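Local atomic coordinates of p800 reaction center core protein (Heliobacterium modesticaldum, PDB entry 5V8K), a protein that forms the core subunit of a homodimeric photosynthetic reaction centre, holding bacteriochlorophylls for light harvesting and charge separation and binding a [4Fe-4S] cluster. Residues Ala263-Leu268 with Gln450-Ala455; Gly271-Ile276 with Leu585-Thr590; Gly527-Trp532 with Ile591-Ala596. All coordinates share one frame; numbering follows the deposited sequence.

Interaction 1 of 3, residues Ala263-Leu268 with Gln450-Ala455. With GBF (Bacteriochlorophyll g), chain D.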
# COMPACT_ATOMS: atom_id res chain seq x y z
N ALA A 263 18.41 1.10 18.83
CA ALA A 263 17.82 0.89 20.14
C ALA A 263 16.61 1.78 20.35
O ALA A 263 15.61 1.37 20.96
CB ALA A 263 18.84 1.17 21.23
N ILE A 264 16.69 3.01 19.86
CA ILE A 264 15.59 3.97 19.99
C ILE A 264 14.37 3.46 19.24
O ILE A 264 13.25 3.47 19.76
CB ILE A 264 16.04 5.35 19.47
CG1 ILE A 264 16.96 5.99 20.50
CG2 ILE A 264 14.82 6.26 19.20
CD1 ILE A 264 17.62 7.22 20.02
N LEU A 265 14.56 3.01 18.01
CA LEU A 265 13.44 2.53 17.24
C LEU A 265 12.80 1.33 17.91
O LEU A 265 11.58 1.26 17.99
CB LEU A 265 13.87 2.23 15.81
CG LEU A 265 12.74 1.75 14.88
CD1 LEU A 265 11.56 2.79 14.76
CD2 LEU A 265 13.31 1.45 13.53
N GLY A 266 13.62 0.42 18.45
CA GLY A 266 13.07 -0.69 19.20
C GLY A 266 12.22 -0.27 20.38
O GLY A 266 11.14 -0.82 20.61
N HIS A 267 12.67 0.74 21.13
CA HIS A 267 11.93 1.15 22.33
C HIS A 267 10.72 2.02 22.00
O HIS A 267 9.73 1.98 22.72
CB HIS A 267 12.86 1.87 23.30
CG HIS A 267 13.81 0.94 23.98
ND1 HIS A 267 14.94 0.45 23.37
CD2 HIS A 267 13.75 0.33 25.20
CE1 HIS A 267 15.56 -0.38 24.19
NE2 HIS A 267 14.85 -0.49 25.29
N LEU A 268 10.78 2.78 20.91
CA LEU A 268 9.62 3.51 20.43
C LEU A 268 8.50 2.56 20.03
O LEU A 268 7.34 2.75 20.40
CB LEU A 268 10.04 4.38 19.24
CG LEU A 268 8.94 5.02 18.46
CD1 LEU A 268 8.11 5.87 19.41
CD2 LEU A 268 9.54 5.82 17.31
N GLN A 450 1.19 6.86 12.46
CA GLN A 450 1.32 8.31 12.40
C GLN A 450 2.13 8.91 13.53
O GLN A 450 2.43 10.11 13.50
CB GLN A 450 -0.09 8.93 12.38
CG GLN A 450 -0.83 8.64 11.12
CD GLN A 450 0.05 8.87 9.95
OE1 GLN A 450 0.57 7.94 9.36
NE2 GLN A 450 0.31 10.14 9.66
N VAL A 451 2.47 8.12 14.54
CA VAL A 451 3.44 8.51 15.56
C VAL A 451 4.84 7.99 15.20
O VAL A 451 5.81 8.75 15.17
CB VAL A 451 2.99 7.98 16.95
CG1 VAL A 451 4.00 8.34 18.00
CG2 VAL A 451 1.59 8.51 17.31
N ILE A 452 4.93 6.70 14.86
CA ILE A 452 6.21 6.06 14.67
C ILE A 452 6.95 6.64 13.46
O ILE A 452 8.14 6.92 13.53
CB ILE A 452 6.02 4.53 14.56
CG1 ILE A 452 5.54 4.01 15.91
CG2 ILE A 452 7.35 3.82 14.19
CD1 ILE A 452 4.91 2.61 15.86
N ALA A 453 6.25 6.83 12.34
CA ALA A 453 6.97 7.21 11.13
C ALA A 453 7.54 8.62 11.22
O ALA A 453 8.76 8.79 11.05
CB ALA A 453 6.07 7.05 9.91
N PRO A 454 6.76 9.65 11.53
CA PRO A 454 7.37 10.98 11.68
C PRO A 454 8.45 11.04 12.75
O PRO A 454 9.40 11.81 12.63
CB PRO A 454 6.17 11.87 12.05
CG PRO A 454 5.01 11.07 11.86
CD PRO A 454 5.31 9.68 11.84
N ALA A 455 8.25 10.33 13.86
CA ALA A 455 9.27 10.30 14.90
C ALA A 455 10.57 9.72 14.36
O ALA A 455 11.64 10.30 14.55
CB ALA A 455 8.78 9.49 16.09
MG GBF D . -0.39 8.15 5.43
CHA GBF D . 1.13 8.18 2.26
CHB GBF D . -0.41 11.46 5.34
CHC GBF D . -2.70 7.95 7.99
CHD GBF D . -0.66 4.63 5.12
NA GBF D . 0.32 9.54 4.16
C1A GBF D . 1.07 9.46 3.02
C2A GBF D . 1.65 10.71 2.39
C3A GBF D . 1.10 11.74 3.39
C4A GBF D . 0.31 10.85 4.38
CMA GBF D . 2.27 12.46 4.04
CAA GBF D . 1.29 11.12 0.95
CBA GBF D . 2.21 12.26 0.50
CGA GBF D . 1.42 13.57 0.48
O1A GBF D . 0.22 13.65 0.75
O2A GBF D . 2.12 14.72 -0.01
NB GBF D . -1.46 9.53 6.45
C1B GBF D . -1.27 10.86 6.39
C2B GBF D . -2.05 11.48 7.39
C3B GBF D . -2.68 10.46 8.09
C4B GBF D . -2.26 9.26 7.50
CMB GBF D . -2.10 12.96 7.62
CAB GBF D . -3.54 10.54 9.28
CBB GBF D . -3.72 11.55 10.06
NC GBF D . -1.54 6.65 6.25
C1C GBF D . -2.27 6.70 7.36
C2C GBF D . -2.79 5.52 8.15
C3C GBF D . -2.08 4.64 7.21
C4C GBF D . -1.40 5.29 6.19
CMC GBF D . -2.34 5.51 9.60
CAC GBF D . -2.08 3.16 7.31
CBC GBF D . -2.83 2.32 8.36
ND GBF D . 0.13 6.71 4.17
C1D GBF D . -0.05 5.41 4.05
C2D GBF D . 0.30 4.65 2.71
C3D GBF D . 0.76 5.85 2.17
C4D GBF D . 0.68 7.03 2.96
CMD GBF D . 0.17 3.21 2.33
CAD GBF D . 1.49 6.26 0.97
OBD GBF D . 1.60 5.70 -0.19
CBD GBF D . 1.73 7.75 0.98
CGD GBF D . 3.21 8.01 0.81
O1D GBF D . 4.00 8.29 1.71
O2D GBF D . 3.75 7.85 -0.52
CED GBF D . 5.16 7.90 -0.70
C1 GBF D . 1.45 15.96 -0.13
C2 GBF D . 0.63 15.99 -1.38
C3 GBF D . 1.05 16.65 -2.46
C4 GBF D . 2.39 17.32 -2.46
C5 GBF D . 0.19 16.67 -3.70
C6 GBF D . -0.39 18.06 -4.01
C7 GBF D . -1.46 18.41 -2.98
C8 GBF D . -2.68 18.87 -3.28
C9 GBF D . -3.15 19.03 -4.68
C10 GBF D . -3.66 19.16 -2.18
C11 GBF D . -4.11 17.80 -1.68
C12 GBF D . -4.97 17.19 -2.75
C13 GBF D . -4.90 15.92 -3.11
C14 GBF D . -5.83 15.47 -4.17
C15 GBF D . -3.92 14.96 -2.55
O HOH W 1 1.62 8.03 7.05
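Within the transmembrane helix bundle of this PsaA/PsaB-type core, Leu268 meets Ile452 and Ala455 where two nearly antiparallel helices, 258-291 and 449-459, run side by side. The axes of the short segments approach to 11.1 Å at 167°, so side chains make the contact, Leu268 reaching over to Ile452 and Ala455. With chi1 at 170°, Leu268 swings its CG opposite its own backbone N, and the CD2 methyl reaches across to Ala455 CB at 3.9 Å. The same CD2 lies 4.3 Å from Ile452 CG2, while Leu265 CD1 approaches that CG2 more loosely. Branched leucine and isoleucine fill the interval, and the small Ala455 lets the Leu268 methyl come close. Ile452 also rests on Phe587, Ile591 and Met594 of helix 575-599. Pro454 has no N-H for the preceding turn, and the helix kinks there. Each segment also serves a pigment. His267 NE2 ligates the magnesium of one bacteriochlorophyll g, while its ND1 donates a 2.7 Å bond to Ala263 O at 169°, almost in the imidazole plane, which fixes the ring's rotation. Ala263 O is gripped again, from its other face, by His267 N. On the second helix the bent Gln450 side chain sets CD 3.4 Å from C4B of another bacteriochlorophyll g, and Gln450 OE1 accepts a 2.5 Å hydrogen bond from the water that ligates this pigment's magnesium.

Interaction 2 of 3, residues Gly271-Ile276 with Leu585-Thr590. With GBF (Bacteriochlorophyll g), chain B.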
# COMPACT_ATOMS: atom_id res chain seq x y z
N GLY A 271 7.20 0.48 23.03
CA GLY A 271 6.43 1.36 23.91
C GLY A 271 5.03 1.62 23.36
O GLY A 271 4.04 1.54 24.09
N ILE A 272 4.92 1.87 22.06
CA ILE A 272 3.61 2.08 21.45
C ILE A 272 2.77 0.82 21.62
O ILE A 272 1.56 0.88 21.89
CB ILE A 272 3.75 2.44 19.97
CG1 ILE A 272 4.39 3.83 19.79
CG2 ILE A 272 2.42 2.36 19.25
CD1 ILE A 272 3.64 4.98 20.35
N MET A 273 3.43 -0.31 21.42
CA MET A 273 2.74 -1.62 21.49
C MET A 273 2.19 -1.87 22.94
O MET A 273 1.10 -2.37 23.14
CB MET A 273 3.58 -2.84 20.98
CG MET A 273 3.84 -2.92 19.49
SD MET A 273 5.25 -3.93 19.08
CE MET A 273 4.71 -5.56 19.50
N PHE A 274 2.97 -1.55 23.95
CA PHE A 274 2.50 -1.74 25.33
C PHE A 274 1.44 -0.71 25.72
O PHE A 274 0.56 -1.01 26.51
CB PHE A 274 3.67 -1.69 26.32
CG PHE A 274 4.38 -3.00 26.49
CD1 PHE A 274 3.87 -3.96 27.35
CD2 PHE A 274 5.56 -3.28 25.80
CE1 PHE A 274 4.51 -5.18 27.51
CE2 PHE A 274 6.18 -4.50 25.96
CZ PHE A 274 5.66 -5.44 26.82
N TRP A 275 1.53 0.51 25.18
CA TRP A 275 0.52 1.52 25.45
C TRP A 275 -0.84 1.06 24.93
O TRP A 275 -1.84 1.07 25.65
CB TRP A 275 0.93 2.83 24.77
CG TRP A 275 0.06 4.04 24.94
CD1 TRP A 275 -0.62 4.43 26.06
CD2 TRP A 275 -0.20 5.04 23.94
NE1 TRP A 275 -1.31 5.62 25.81
CE2 TRP A 275 -1.05 6.01 24.52
CE3 TRP A 275 0.20 5.20 22.61
CZ2 TRP A 275 -1.50 7.12 23.79
CZ3 TRP A 275 -0.25 6.28 21.91
CH2 TRP A 275 -1.09 7.24 22.50
N ILE A 276 -0.88 0.62 23.68
CA ILE A 276 -2.14 0.27 23.06
C ILE A 276 -2.64 -1.05 23.60
O ILE A 276 -3.82 -1.19 23.91
CB ILE A 276 -1.99 0.26 21.53
CG1 ILE A 276 -1.72 1.68 21.05
CG2 ILE A 276 -3.23 -0.35 20.87
CD1 ILE A 276 -1.23 1.81 19.63
N LEU A 585 0.89 -8.36 10.77
CA LEU A 585 1.86 -8.34 9.69
C LEU A 585 1.94 -6.99 8.96
O LEU A 585 3.02 -6.65 8.45
CB LEU A 585 1.54 -9.45 8.69
CG LEU A 585 1.80 -10.87 9.15
CD1 LEU A 585 1.34 -11.82 8.06
CD2 LEU A 585 3.29 -11.11 9.48
N PHE A 586 0.83 -6.27 8.83
CA PHE A 586 0.85 -4.96 8.20
C PHE A 586 1.75 -4.03 8.99
O PHE A 586 2.70 -3.43 8.45
CB PHE A 586 -0.61 -4.43 8.12
CG PHE A 586 -0.77 -3.17 7.39
CD1 PHE A 586 -0.39 -1.98 7.94
CD2 PHE A 586 -1.36 -3.17 6.16
CE1 PHE A 586 -0.59 -0.78 7.27
CE2 PHE A 586 -1.59 -1.99 5.46
CZ PHE A 586 -1.19 -0.78 6.02
N PHE A 587 1.50 -4.04 10.26
CA PHE A 587 2.25 -3.24 11.23
C PHE A 587 3.77 -3.64 11.27
O PHE A 587 4.64 -2.84 11.14
CB PHE A 587 1.69 -3.30 12.67
CG PHE A 587 2.41 -2.41 13.66
CD1 PHE A 587 2.21 -1.04 13.67
CD2 PHE A 587 3.27 -2.92 14.62
CE1 PHE A 587 2.84 -0.25 14.57
CE2 PHE A 587 3.89 -2.12 15.52
CZ PHE A 587 3.66 -0.79 15.50
N LYS A 588 4.06 -4.91 11.44
CA LYS A 588 5.44 -5.36 11.57
C LYS A 588 6.21 -5.25 10.27
O LYS A 588 7.42 -4.99 10.28
CB LYS A 588 5.50 -6.79 12.11
CG LYS A 588 5.27 -6.86 13.62
CD LYS A 588 6.34 -6.03 14.38
CE LYS A 588 6.25 -6.11 15.90
NZ LYS A 588 7.47 -5.36 16.46
N MET A 589 5.58 -5.51 9.12
CA MET A 589 6.31 -5.34 7.87
C MET A 589 6.66 -3.87 7.61
O MET A 589 7.72 -3.57 7.04
CB MET A 589 5.53 -5.92 6.70
CG MET A 589 5.43 -7.44 6.68
SD MET A 589 7.01 -8.31 6.70
CE MET A 589 7.01 -8.74 8.39
N THR A 590 5.81 -2.95 8.04
CA THR A 590 6.18 -1.54 8.01
C THR A 590 7.40 -1.29 8.89
O THR A 590 8.36 -0.63 8.48
CB THR A 590 5.02 -0.68 8.48
OG1 THR A 590 3.88 -0.85 7.61
CG2 THR A 590 5.43 0.74 8.49
MG GBF B . 10.43 -7.74 17.93
CHA GBF B . 13.15 -6.20 19.57
CHB GBF B . 11.05 -5.83 15.30
CHC GBF B . 8.47 -10.01 16.16
CHD GBF B . 10.25 -9.97 20.77
NA GBF B . 11.63 -6.18 17.60
C1A GBF B . 12.65 -5.61 18.28
C2A GBF B . 13.30 -4.37 17.73
C3A GBF B . 12.57 -4.29 16.38
C4A GBF B . 11.69 -5.51 16.44
CMA GBF B . 11.72 -3.02 16.20
CAA GBF B . 14.84 -4.33 17.62
CBA GBF B . 15.49 -5.45 16.77
CGA GBF B . 15.39 -6.81 17.44
O1A GBF B . 15.89 -7.05 18.53
O2A GBF B . 14.49 -7.81 16.90
NB GBF B . 9.88 -7.91 15.98
C1B GBF B . 10.16 -7.01 15.03
C2B GBF B . 9.60 -7.44 13.84
C3B GBF B . 8.88 -8.61 14.10
C4B GBF B . 9.05 -8.84 15.47
CMB GBF B . 9.76 -6.71 12.53
CAB GBF B . 8.09 -9.46 13.16
CBB GBF B . 8.01 -9.38 11.85
NC GBF B . 9.58 -9.55 18.38
C1C GBF B . 8.81 -10.30 17.57
C2C GBF B . 8.18 -11.60 17.95
C3C GBF B . 8.79 -11.45 19.29
C4C GBF B . 9.55 -10.30 19.51
CMC GBF B . 6.66 -11.52 17.88
CAC GBF B . 8.60 -12.45 20.37
CBC GBF B . 7.77 -13.70 20.17
ND GBF B . 11.29 -8.03 19.73
C1D GBF B . 11.25 -8.89 20.74
C2D GBF B . 12.34 -8.85 21.92
C3D GBF B . 12.94 -7.77 21.29
C4D GBF B . 12.42 -7.30 20.06
CMD GBF B . 12.58 -9.65 23.17
CAD GBF B . 14.06 -6.87 21.62
OBD GBF B . 14.96 -6.91 22.53
CBD GBF B . 14.14 -5.77 20.60
CGD GBF B . 13.86 -4.40 21.18
O1D GBF B . 14.36 -3.41 20.69
O2D GBF B . 12.99 -4.17 22.33
CED GBF B . 12.96 -2.88 22.93
C1 GBF B . 14.35 -9.08 17.54
C2 GBF B . 13.36 -9.86 16.71
C3 GBF B . 12.77 -10.99 17.13
C4 GBF B . 13.07 -11.56 18.50
C5 GBF B . 11.77 -11.72 16.23
C6 GBF B . 11.71 -11.20 14.77
C7 GBF B . 10.82 -12.15 13.98
C8 GBF B . 11.23 -12.89 12.92
C9 GBF B . 12.64 -12.82 12.41
C10 GBF B . 10.26 -13.83 12.25
C11 GBF B . 9.29 -13.11 11.36
C12 GBF B . 8.32 -14.10 10.74
C13 GBF B . 7.30 -13.67 9.97
C14 GBF B . 6.33 -14.64 9.35
C15 GBF B . 7.09 -12.20 9.71
O HOH W 2 8.44 -6.41 18.74
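Met273 spans from helix 258-291 to helix 575-599, where its thioether crosses the Lys588 chain at about a right angle and its CG leans on the ring of Phe587. The ring is met obliquely: Met273 CG sits 4.1 Å from Phe587 CE2. Beyond it the methionine bends at chi3 (68°), which turns CE back beside the lysine, and Met273 SD comes within 3.7 Å of Lys588 NZ. A long, flexible and polarisable side chain suits a place shared by an aromatic ring and an amino end. Lys588 leaves its helix pointing along the interface; a bend at chi2 (-59°) and an extended remainder lay its methylenes against a bacteriochlorophyll g, with Lys588 CD 3.6 Å from C2B. Its NZ then donates a 2.7 Å hydrogen bond to a water, and that water ligates the pigment's magnesium at 2.5 Å. The buried amino group thus holds the axial water, and any positive charge on it would probably polarise the water. Met589 CE and Leu585 CD2 touch the same pigment's tail. Thr590 OG1 donates to Phe586 O, one turn earlier, at 3.0 Å, returning a buried hydroxyl to its own helix. Helix 449-459 packs against both segments through Ile452, which touches Ile272 and Phe587; helix 376-401 receives Trp275, and helix 437-447 meets Ile276 and Phe587.

Interaction 3 of 3, residues Gly527-Trp532 with Ile591-Ala596. With GB0 (Bacteriochlorophyll g'), chain C.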
# COMPACT_ATOMS: atom_id res chain seq x y z
N GLY A 527 11.09 -8.32 0.49
CA GLY A 527 10.27 -9.36 1.12
C GLY A 527 9.19 -8.76 2.00
O GLY A 527 8.04 -9.20 1.99
N ALA A 528 9.53 -7.74 2.76
CA ALA A 528 8.55 -7.09 3.61
C ALA A 528 7.42 -6.45 2.80
O ALA A 528 6.25 -6.46 3.23
CB ALA A 528 9.25 -6.05 4.47
N HIS A 529 7.75 -5.84 1.66
CA HIS A 529 6.73 -5.22 0.83
C HIS A 529 5.75 -6.27 0.32
O HIS A 529 4.54 -6.04 0.28
CB HIS A 529 7.36 -4.46 -0.35
CG HIS A 529 7.93 -3.13 -0.00
ND1 HIS A 529 8.87 -2.96 0.98
CD2 HIS A 529 7.70 -1.90 -0.52
CE1 HIS A 529 9.19 -1.68 1.06
NE2 HIS A 529 8.49 -1.02 0.16
N PHE A 530 6.27 -7.39 -0.19
CA PHE A 530 5.41 -8.49 -0.62
C PHE A 530 4.43 -8.91 0.47
O PHE A 530 3.22 -9.00 0.24
CB PHE A 530 6.25 -9.69 -1.04
CG PHE A 530 5.41 -10.82 -1.61
CD1 PHE A 530 4.95 -10.75 -2.91
CD2 PHE A 530 5.04 -11.90 -0.83
CE1 PHE A 530 4.15 -11.76 -3.44
CE2 PHE A 530 4.24 -12.91 -1.34
CZ PHE A 530 3.81 -12.84 -2.66
N ILE A 531 4.93 -9.21 1.68
CA ILE A 531 4.05 -9.66 2.75
C ILE A 531 3.02 -8.58 3.09
O ILE A 531 1.83 -8.87 3.30
CB ILE A 531 4.87 -10.09 3.98
CG1 ILE A 531 5.75 -11.30 3.65
CG2 ILE A 531 3.97 -10.49 5.15
CD1 ILE A 531 6.67 -11.72 4.77
N TRP A 532 3.46 -7.31 3.12
CA TRP A 532 2.55 -6.21 3.42
C TRP A 532 1.41 -6.17 2.41
O TRP A 532 0.24 -6.06 2.78
CB TRP A 532 3.34 -4.91 3.40
CG TRP A 532 2.62 -3.67 3.73
CD1 TRP A 532 2.36 -3.20 4.96
CD2 TRP A 532 2.10 -2.70 2.81
NE1 TRP A 532 1.70 -2.00 4.89
CE2 TRP A 532 1.53 -1.68 3.58
CE3 TRP A 532 2.10 -2.59 1.43
CZ2 TRP A 532 0.97 -0.54 3.00
CZ3 TRP A 532 1.55 -1.44 0.85
CH2 TRP A 532 0.98 -0.45 1.63
N ILE A 591 7.39 -1.86 10.09
CA ILE A 591 8.53 -1.70 11.00
C ILE A 591 9.81 -2.32 10.40
O ILE A 591 10.91 -1.77 10.58
CB ILE A 591 8.19 -2.30 12.38
CG1 ILE A 591 7.01 -1.58 13.05
CG2 ILE A 591 9.39 -2.19 13.32
CD1 ILE A 591 7.02 -0.09 12.97
N VAL A 592 9.70 -3.44 9.68
CA VAL A 592 10.88 -4.05 9.04
C VAL A 592 11.51 -3.07 8.06
O VAL A 592 12.74 -2.94 7.98
CB VAL A 592 10.51 -5.36 8.31
CG1 VAL A 592 11.60 -5.74 7.31
CG2 VAL A 592 10.25 -6.48 9.30
N CYS A 593 10.67 -2.39 7.29
CA CYS A 593 11.15 -1.43 6.30
C CYS A 593 11.89 -0.29 6.99
O CYS A 593 12.99 0.11 6.57
CB CYS A 593 9.98 -0.93 5.48
SG CYS A 593 9.30 -2.17 4.32
N MET A 594 11.34 0.18 8.12
CA MET A 594 11.96 1.24 8.89
C MET A 594 13.25 0.75 9.52
O MET A 594 14.22 1.50 9.63
CB MET A 594 10.99 1.77 9.95
CG MET A 594 9.76 2.48 9.33
SD MET A 594 8.67 3.03 10.63
CE MET A 594 9.53 4.52 10.89
N TRP A 595 13.27 -0.52 9.92
CA TRP A 595 14.50 -1.13 10.42
C TRP A 595 15.61 -1.11 9.37
O TRP A 595 16.75 -0.79 9.68
CB TRP A 595 14.20 -2.53 10.91
CG TRP A 595 15.37 -3.01 11.68
CD1 TRP A 595 16.39 -3.79 11.22
CD2 TRP A 595 15.69 -2.65 13.02
NE1 TRP A 595 17.32 -3.96 12.22
CE2 TRP A 595 16.91 -3.28 13.34
CE3 TRP A 595 15.06 -1.87 13.99
CZ2 TRP A 595 17.53 -3.12 14.56
CZ3 TRP A 595 15.67 -1.72 15.21
CH2 TRP A 595 16.89 -2.35 15.49
N ALA A 596 15.28 -1.38 8.11
CA ALA A 596 16.26 -1.19 7.03
C ALA A 596 16.86 0.20 7.05
O ALA A 596 18.07 0.36 6.92
CB ALA A 596 15.61 -1.47 5.69
C1 GB0 C . 2.41 4.45 6.57
C2 GB0 C . 3.31 5.61 6.88
C3 GB0 C . 3.93 6.20 5.89
C4 GB0 C . 3.76 5.76 4.48
C5 GB0 C . 4.81 7.33 6.22
C6 GB0 C . 4.41 8.55 5.43
NB GB0 C . 6.52 1.09 -1.56
ND GB0 C . 9.32 1.94 1.11
C10 GB0 C . 6.13 11.56 7.12
C11 GB0 C . 5.42 12.88 7.35
C12 GB0 C . 6.42 14.01 7.26
C13 GB0 C . 6.14 15.19 7.84
C14 GB0 C . 4.88 15.40 8.59
C15 GB0 C . 7.07 16.37 7.73
C1A GB0 C . 6.66 1.41 2.64
C1B GB0 C . 5.36 0.49 -1.34
C1C GB0 C . 9.23 1.92 -2.80
C1D GB0 C . 10.60 2.19 1.16
C2A GB0 C . 5.58 0.77 3.48
C2B GB0 C . 4.82 0.15 -2.57
C2C GB0 C . 10.28 2.37 -3.75
C2D GB0 C . 11.39 2.46 2.50
C3A GB0 C . 4.92 -0.14 2.46
C3B GB0 C . 5.68 0.56 -3.56
C3C GB0 C . 11.18 2.53 -2.59
C3D GB0 C . 10.20 2.30 3.20
C4A GB0 C . 5.52 0.46 1.22
C4B GB0 C . 6.77 1.11 -2.90
C4C GB0 C . 10.67 2.20 -1.35
C4D GB0 C . 9.02 1.99 2.45
C7 GB0 C . 5.37 9.65 5.79
C8 GB0 C . 5.13 10.48 6.81
C9 GB0 C . 3.92 10.28 7.67
CAA GB0 C . 4.60 1.78 4.06
CAB GB0 C . 5.32 0.36 -5.00
CAC GB0 C . 12.58 3.01 -2.65
CAD GB0 C . 9.82 2.36 4.61
CBA GB0 C . 3.63 1.10 5.02
CBB GB0 C . 6.12 0.40 -6.02
CBC GB0 C . 13.26 3.39 -3.94
CBD GB0 C . 8.36 2.07 4.71
CED GB0 C . 7.01 4.25 7.45
CGA GB0 C . 2.71 2.12 5.66
CGD GB0 C . 7.73 3.26 5.32
CHA GB0 C . 7.93 1.77 3.31
CHB GB0 C . 4.87 0.26 0.03
CHC GB0 C . 8.00 1.61 -3.56
CHD GB0 C . 11.38 2.29 -0.08
CMA GB0 C . 5.31 -1.63 2.54
CMB GB0 C . 3.48 -0.45 -2.84
CMC GB0 C . 10.65 1.22 -4.69
CMD GB0 C . 12.79 2.77 2.83
NA GB0 C . 6.71 1.03 1.36
NC GB0 C . 9.39 1.81 -1.49
O1A GB0 C . 1.49 2.06 5.55
O1D GB0 C . 7.49 4.31 4.74
O2A GB0 C . 3.27 3.36 6.17
O2D GB0 C . 7.42 3.13 6.70
OBD GB0 C . 10.46 2.53 5.70
MG GB0 C . 7.98 1.23 -0.16
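His529 NE2 holds the magnesium of a bacteriochlorophyll g' at 2.3 Å, giving this pigment a protein axial ligand beside the Cys593 and Ala528 contacts that join helices 520-539 and 575-599. The segments run nearly antiparallel at 163°, and the small Ala528 lets the helices come near, its CB meeting Val592 CG1 at 3.7 Å. Cys593 SG points at the imidazole obliquely, 3.3 Å from His529 CE1, and Cys593 CB touches the macrocycle at CAD, 3.4 Å away. His529 ND1 makes a weak hydrogen bond to Leu525 O. The pigment methyl CMA is held between two rings: it lies over one face of His529 and over one face of Trp532, 3.4 Å from Trp532 CD2. With CG turned opposite the backbone N (chi1 -177°), Trp532 sets its indole upright beside the rim of the pigment, its face against that methyl. Replacing the indole of Trp532 by an alanine is likely to leave CMA without its aromatic cover and to lose the packing on Trp532 of the second subunit. A g' pigment ligated beside the dimer interface is consistent with one half of the P800 special pair, whose magnesium the axial imidazole would probably tune.

From the N terminus, helix 258-291 supplies the first segment of both interaction 1 (263-268) and interaction 2 (271-276), the second about two turns further along. Residues 450-455 close interaction 1 over a loop of 181 residues. Segment 527-532 then opens interaction 3 before 585-590 closes interaction 2, and 591-596 closes interaction 3. Interactions 1 and 2 therefore cross, as do 2 and 3, whereas 1 and 3 follow in series. Helix 575-599 carries the later segments of interactions 2 and 3 and so links helix 258-291 to helix 520-539. Ile452 CD1 meets Phe587 CZ at 3.6 Å, Leu265 abuts Trp595, and Phe586 abuts Trp532, making the three contacts one continuous pigment-bearing core.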